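Local coordinates for R.MvaI (Kocuria varians, PDB 2OAA), which cuts double-stranded DNA as a restriction endonuclease of the MvaI/BcnI family, recognising the sequence CCWGG and depending on a divalent metal ion, at a contact of chain A with DNA. Coordinates in Å, arbitrary orientation; residue numbers count along the deposited sequence, not the author numbering.

Contact 1: a contact of chain A with DNA. Residues 93, 104, 114-117. With nucleotides of chain B.
The phenol ring of Tyr117 points its hydroxyl tip at the phosphate of DC5 of chain B. On one face lies the Lys93 side chain, with CD 3.6 Å above the ring plane and displaced toward the rim. At the edge, in the ring plane, sits Ser114 OG, on the side of CD2. That side of the ring is also turned toward the phosphate of DC4. The chi2 of -91° sets which face meets Lys93 CD and brings the CD2 edge to Ser114 OG, while chi1 (-71°, CG anti to the carbonyl carbon) aims the CB–CG axis, and with it the hydroxyl, at DC5, where OH donates to OP2 at 2.6 Å.

Lys93 runs over the ring as an extended chain beyond CG. Its NZ donates to Ser116 OG at 3.0 Å, whereas its bridge to DC5 OP1, 3.3 Å from NZ, is weak. The ammonium therefore lies between a serine hydroxyl and a phosphate, and it may lend positive charge to both phosphates.

The phosphate of DC4 is held mainly by the loop. OP1 receives two bonds from one residue, from Ser116 N and from Ser116 OG at 2.7 Å. The hydroxyl is brought beside its own amide because OG lies between the backbone N and the carbonyl carbon (chi1 74°). OP2 receives Ser114 OG at 2.7 Å; Ser114 OG in turn accepts from Tyr117 N at 3.0 Å, a bond within the loop that helps orient the hydroxyl. Gln104, on strand 100-106, stays further back: its amide NE2 reaches OP2 through water 1, which lies 3.0 Å from DC4 OP2.

The bonds that cross to the DNA here end on phosphate oxygens, so this loop and the neighbouring strands grip two successive backbone phosphates. The site can be read as one that positions the strand on the enzyme, and any part in sequence selection would be indirect, through the shape of the backbone.

Contact 2: a contact of chain A with DNA. Residues 48, 50, 74, 76, 162, 228. With nucleotides of chain C.
Thr74, at the end of strand 70-74, meets the phosphate of DC6 of chain C and has more of its surface hidden by the DNA than the other residues here. OP2 takes a pair of bonds from it: from Thr74 N at 3.0 Å and from the hydroxyl OG1 at 2.7 Å. The chi1 of 77° places OG1 between the backbone N and the carbonyl carbon, turned to the same oxygen as the amide, while the methyl CG2 heads toward the 5-methyl of DT7, C7, at 4.1 Å.

Lys162, the last residue of helix 152-162, spans two phosphates. Its NZ lies 2.7 Å from DC6 OP1 and 2.9 Å from DT7 OP2, a salt bridge to each. The chain is straight as far as CE and then bends (chi4 87°), which tips the ammonium in between the two groups. One phosphate upstream, Ser76 N donates to DC5 OP2 at 2.8 Å; the bond from Ser76 OG to the same oxygen is weak.

Base contact comes from His228, through its main chain. Its carbonyl O accepts N4 of DC6, on the Hoogsteen edge in the major groove, at 2.8 Å; the bond is nearly straight at the hydrogen (170°), though the donor is tilted out of the carbonyl plane. From the minor-groove side, Asn48 brings CB to 3.2 Å from DC5 O2, a close packing contact, and sets its CA against the DC6 sugar. Asp50 offers its CB to DC6 OP1, with the carboxylate turned away from the phosphate.

Two waters form the outer layer. Water 2 joins Thr74 OG1 to DC5 OP2, and water 3 joins Thr74 O to DC6 OP1, so the threonine reaches both phosphates.

Here backbone grip and base reading are combined: the carbonyl of His228 is suited to an exocyclic amino group such as cytosine N4, which would be expected to contribute to recognition, while the donors around it hold three consecutive phosphates in register.

Contact 1: a contact of chain A with DNA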
loop_
_atom_site.group_PDB
_atom_site.type_symbol
_atom_site.label_atom_id
_atom_site.label_comp_id
_atom_site.label_asym_id
_atom_site.label_seq_id
_atom_site.Cartn_x
_atom_site.Cartn_y
_atom_site.Cartn_z
ATOM N N LYS A 93 -5.215 8.293 -18.742
ATOM C CA LYS A 93 -4.845 9.498 -19.485
ATOM C C LYS A 93 -3.475 9.319 -20.123
ATOM O O LYS A 93 -2.679 8.487 -19.680
ATOM C CB LYS A 93 -4.860 10.742 -18.583
ATOM C CG LYS A 93 -3.723 10.802 -17.572
ATOM C CD LYS A 93 -3.881 11.993 -16.639
ATOM C CE LYS A 93 -2.777 11.984 -15.596
ATOM N NZ LYS A 93 -2.660 13.283 -14.883
ATOM N N GLN A 104 -5.309 6.610 -9.176
ATOM C CA GLN A 104 -6.505 7.080 -8.495
ATOM C C GLN A 104 -6.588 6.479 -7.119
ATOM O O GLN A 104 -6.588 5.262 -6.979
ATOM C CB GLN A 104 -7.774 6.653 -9.250
ATOM C CG GLN A 104 -7.947 7.300 -10.587
ATOM C CD GLN A 104 -8.367 8.737 -10.477
ATOM O OE1 GLN A 104 -8.094 9.544 -11.361
ATOM N NE2 GLN A 104 -9.057 9.072 -9.402
ATOM N N SER A 114 -11.747 14.114 -10.152
ATOM C CA SER A 114 -10.478 14.294 -10.835
ATOM C C SER A 114 -10.575 15.387 -11.875
ATOM O O SER A 114 -11.551 15.459 -12.629
ATOM C CB SER A 114 -10.052 13.003 -11.507
ATOM O OG SER A 114 -8.881 13.230 -12.277
ATOM N N ASN A 115 -9.566 16.245 -11.918
ATOM C CA ASN A 115 -9.513 17.275 -12.946
ATOM C C ASN A 115 -8.729 16.821 -14.167
ATOM O O ASN A 115 -9.002 17.265 -15.281
ATOM C CB ASN A 115 -8.951 18.588 -12.393
ATOM C CG ASN A 115 -10.038 19.511 -11.851
ATOM O OD1 ASN A 115 -9.825 20.227 -10.871
ATOM N ND2 ASN A 115 -11.204 19.501 -12.493
ATOM N N SER A 116 -7.778 15.916 -13.962
ATOM C CA SER A 116 -6.893 15.505 -15.051
ATOM C C SER A 116 -7.341 14.233 -15.772
ATOM O O SER A 116 -6.814 13.905 -16.834
ATOM C CB SER A 116 -5.447 15.394 -14.564
ATOM O OG SER A 116 -5.252 14.246 -13.777
ATOM N N TYR A 117 -8.304 13.523 -15.191
ATOM C CA TYR A 117 -8.863 12.311 -15.793
ATOM C C TYR A 117 -10.302 12.577 -16.226
ATOM O O TYR A 117 -10.928 13.530 -15.742
ATOM C CB TYR A 117 -8.820 11.149 -14.796
ATOM C CG TYR A 117 -7.428 10.628 -14.518
ATOM C CD1 TYR A 117 -6.893 9.581 -15.271
ATOM C CD2 TYR A 117 -6.621 11.201 -13.516
ATOM C CE1 TYR A 117 -5.602 9.105 -15.021
ATOM C CE2 TYR A 117 -5.345 10.722 -13.256
ATOM C CZ TYR A 117 -4.847 9.674 -14.011
ATOM O OH TYR A 117 -3.586 9.172 -13.771
ATOM P P DC B 4 -6.160 14.267 -10.304
ATOM O OP1 DC B 4 -6.217 15.220 -11.442
ATOM O OP2 DC B 4 -7.151 13.170 -10.220
ATOM O "O5'" DC B 4 -4.708 13.619 -10.273
ATOM C "C5'" DC B 4 -3.546 14.442 -10.234
ATOM C "C4'" DC B 4 -2.348 13.631 -9.801
ATOM O "O4'" DC B 4 -2.470 13.219 -8.429
ATOM C "C3'" DC B 4 -2.098 12.338 -10.581
ATOM O "O3'" DC B 4 -1.160 12.589 -11.632
ATOM C "C2'" DC B 4 -1.528 11.388 -9.537
ATOM C "C1'" DC B 4 -1.483 12.223 -8.261
ATOM N N1 DC B 4 -1.780 11.470 -7.036
ATOM C C2 DC B 4 -0.771 11.340 -6.079
ATOM O O2 DC B 4 0.301 11.935 -6.260
ATOM N N3 DC B 4 -0.992 10.578 -4.981
ATOM C C4 DC B 4 -2.170 9.974 -4.818
ATOM N N4 DC B 4 -2.328 9.202 -3.742
ATOM C C5 DC B 4 -3.234 10.128 -5.758
ATOM C C6 DC B 4 -2.998 10.880 -6.842
ATOM P P DC B 5 -0.547 11.368 -12.483
ATOM O OP1 DC B 5 0.078 11.984 -13.682
ATOM O OP2 DC B 5 -1.577 10.319 -12.649
ATOM O "O5'" DC B 5 0.622 10.792 -11.562
ATOM C "C5'" DC B 5 1.635 11.662 -11.057
ATOM C "C4'" DC B 5 2.474 10.965 -10.009
ATOM O "O4'" DC B 5 1.678 10.471 -8.918
ATOM C "C3'" DC B 5 3.308 9.764 -10.452
ATOM O "O3'" DC B 5 4.581 10.233 -10.912
ATOM C "C2'" DC B 5 3.469 8.966 -9.163
ATOM C "C1'" DC B 5 2.571 9.688 -8.153
ATOM N N1 DC B 5 1.794 8.786 -7.295
ATOM C C2 DC B 5 2.466 8.113 -6.275
ATOM O O2 DC B 5 3.673 8.336 -6.111
ATOM N N3 DC B 5 1.790 7.244 -5.495
ATOM C C4 DC B 5 0.486 7.043 -5.698
ATOM N N4 DC B 5 -0.138 6.159 -4.918
ATOM C C5 DC B 5 -0.233 7.733 -6.716
ATOM C C6 DC B 5 0.455 8.589 -7.486
HETATM O O HOH W 1 -8.881 11.587 -8.270
#

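Contact 2: a contact of chain A with DNA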
loop_
_atom_site.group_PDB
_atom_site.type_symbol
_atom_site.label_atom_id
_atom_site.label_comp_id
_atom_site.label_asym_id
_atom_site.label_seq_id
_atom_site.Cartn_x
_atom_site.Cartn_y
_atom_site.Cartn_z
ATOM N N ASN A 48 9.591 -10.407 -4.138
ATOM C CA ASN A 48 8.244 -10.053 -4.535
ATOM C C ASN A 48 7.191 -11.051 -4.061
ATOM O O ASN A 48 6.118 -11.165 -4.663
ATOM C CB ASN A 48 8.166 -9.803 -6.048
ATOM C CG ASN A 48 8.575 -11.003 -6.865
ATOM O OD1 ASN A 48 8.641 -12.127 -6.354
ATOM N ND2 ASN A 48 8.836 -10.777 -8.155
ATOM N N ASP A 50 4.317 -12.492 -1.540
ATOM C CA ASP A 50 3.296 -12.021 -0.601
ATOM C C ASP A 50 3.309 -12.840 0.694
ATOM O O ASP A 50 2.313 -13.468 1.068
ATOM C CB ASP A 50 1.909 -12.015 -1.263
ATOM C CG ASP A 50 1.514 -13.372 -1.851
ATOM O OD1 ASP A 50 2.336 -14.324 -1.839
ATOM O OD2 ASP A 50 0.363 -13.484 -2.341
ATOM N N THR A 74 -0.779 -5.320 -1.880
ATOM C CA THR A 74 -1.381 -5.148 -3.195
ATOM C C THR A 74 -2.053 -6.427 -3.640
ATOM O O THR A 74 -1.635 -7.532 -3.268
ATOM C CB THR A 74 -0.346 -4.703 -4.299
ATOM O OG1 THR A 74 0.450 -5.813 -4.728
ATOM C CG2 THR A 74 0.582 -3.621 -3.788
ATOM N N SER A 76 -4.245 -7.719 -7.360
ATOM C CA SER A 76 -5.014 -7.475 -8.569
ATOM C C SER A 76 -6.459 -7.935 -8.369
ATOM O O SER A 76 -6.733 -8.853 -7.591
ATOM C CB SER A 76 -4.368 -8.212 -9.747
ATOM O OG SER A 76 -4.278 -9.603 -9.475
ATOM N N LYS A 162 0.117 -12.598 4.983
ATOM C CA LYS A 162 1.112 -11.522 5.075
ATOM C C LYS A 162 1.007 -10.687 6.352
ATOM O O LYS A 162 2.030 -10.220 6.878
ATOM C CB LYS A 162 0.976 -10.602 3.837
ATOM C CG LYS A 162 2.048 -9.534 3.668
ATOM C CD LYS A 162 1.568 -8.495 2.640
ATOM C CE LYS A 162 2.536 -7.343 2.454
ATOM N NZ LYS A 162 3.558 -7.647 1.429
ATOM N N HIS A 228 2.072 -0.539 -10.415
ATOM C CA HIS A 228 2.675 -0.764 -9.101
ATOM C C HIS A 228 1.844 -1.711 -8.258
ATOM O O HIS A 228 2.216 -2.039 -7.131
ATOM C CB HIS A 228 2.843 0.553 -8.333
ATOM C CG HIS A 228 3.634 1.599 -9.057
ATOM N ND1 HIS A 228 5.006 1.709 -8.940
ATOM C CD2 HIS A 228 3.242 2.595 -9.885
ATOM C CE1 HIS A 228 5.418 2.733 -9.671
ATOM N NE2 HIS A 228 4.367 3.291 -10.246
ATOM P P DC C 5 -1.219 -10.396 -7.409
ATOM O OP1 DC C 5 -2.122 -11.570 -7.486
ATOM O OP2 DC C 5 -1.805 -9.036 -7.284
ATOM O "O5'" DC C 5 -0.199 -10.637 -6.210
ATOM C "C5'" DC C 5 0.414 -9.539 -5.535
ATOM C "C4'" DC C 5 1.917 -9.694 -5.522
ATOM O "O4'" DC C 5 2.493 -9.467 -6.831
ATOM C "C3'" DC C 5 2.631 -8.678 -4.651
ATOM O "O3'" DC C 5 2.495 -9.036 -3.278
ATOM C "C2'" DC C 5 4.051 -8.809 -5.157
ATOM C "C1'" DC C 5 3.805 -8.910 -6.664
ATOM N N1 DC C 5 3.844 -7.611 -7.358
ATOM C C2 DC C 5 5.088 -7.005 -7.581
ATOM O O2 DC C 5 6.110 -7.564 -7.158
ATOM N N3 DC C 5 5.141 -5.827 -8.244
ATOM C C4 DC C 5 4.016 -5.252 -8.673
ATOM N N4 DC C 5 4.119 -4.105 -9.347
ATOM C C5 DC C 5 2.734 -5.834 -8.437
ATOM C C6 DC C 5 2.696 -7.003 -7.785
ATOM P P DC C 6 2.600 -7.901 -2.149
ATOM O OP1 DC C 6 2.376 -8.586 -0.850
ATOM O OP2 DC C 6 1.746 -6.748 -2.533
ATOM O "O5'" DC C 6 4.116 -7.434 -2.226
ATOM C "C5'" DC C 6 5.172 -8.358 -1.973
ATOM C "C4'" DC C 6 6.507 -7.691 -2.204
ATOM O "O4'" DC C 6 6.670 -7.312 -3.588
ATOM C "C3'" DC C 6 6.692 -6.381 -1.458
ATOM O "O3'" DC C 6 6.972 -6.613 -0.080
ATOM C "C2'" DC C 6 7.866 -5.789 -2.203
ATOM C "C1'" DC C 6 7.499 -6.147 -3.646
ATOM N N1 DC C 6 6.752 -5.083 -4.339
ATOM C C2 DC C 6 7.447 -3.940 -4.729
ATOM O O2 DC C 6 8.648 -3.847 -4.436
ATOM N N3 DC C 6 6.798 -2.965 -5.406
ATOM C C4 DC C 6 5.499 -3.100 -5.687
ATOM N N4 DC C 6 4.907 -2.127 -6.382
ATOM C C5 DC C 6 4.754 -4.246 -5.272
ATOM C C6 DC C 6 5.416 -5.205 -4.608
ATOM P P DT C 7 6.539 -5.515 1.010
ATOM O OP1 DT C 7 7.078 -6.030 2.295
ATOM O OP2 DT C 7 5.087 -5.248 0.875
ATOM O "O5'" DT C 7 7.349 -4.210 0.593
ATOM C "C5'" DT C 7 8.765 -4.166 0.751
ATOM C "C4'" DT C 7 9.320 -2.875 0.197
ATOM O "O4'" DT C 7 9.055 -2.744 -1.217
ATOM C "C3'" DT C 7 8.729 -1.605 0.776
ATOM O "O3'" DT C 7 9.201 -1.387 2.105
ATOM C "C2'" DT C 7 9.233 -0.588 -0.225
ATOM C "C1'" DT C 7 8.994 -1.348 -1.537
ATOM N N1 DT C 7 7.668 -1.059 -2.119
ATOM C C2 DT C 7 7.562 0.073 -2.890
ATOM O O2 DT C 7 8.510 0.800 -3.127
ATOM N N3 DT C 7 6.302 0.329 -3.367
ATOM C C4 DT C 7 5.162 -0.417 -3.156
ATOM O O4 DT C 7 4.093 -0.048 -3.638
ATOM C C5 DT C 7 5.345 -1.606 -2.346
ATOM C C7 DT C 7 4.162 -2.476 -2.059
ATOM C C6 DT C 7 6.576 -1.871 -1.883
HETATM O O HOH W 2 -0.742 -6.553 -7.288
HETATM O O HOH W 3 -0.527 -9.087 -1.092
#

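The C-alpha centres of contact 1 and contact 2 lie about 25 Å apart, and no residue belongs to both. They draw on different elements: strands 93-94 and 100-106 with the following loop in contact 1, and strand 70-74, the end of helix 152-162 and scattered loop residues in contact 2. Each engages a different DNA chain, so one protein copy touches both strands of the duplex. This agrees with the deposited assembly, which holds a single R.MvaI. Contact 1 shows phosphate bonds, whereas contact 2 adds a bond to a base edge, so reading of the sequence may be concentrated there while both contacts hold the backbone.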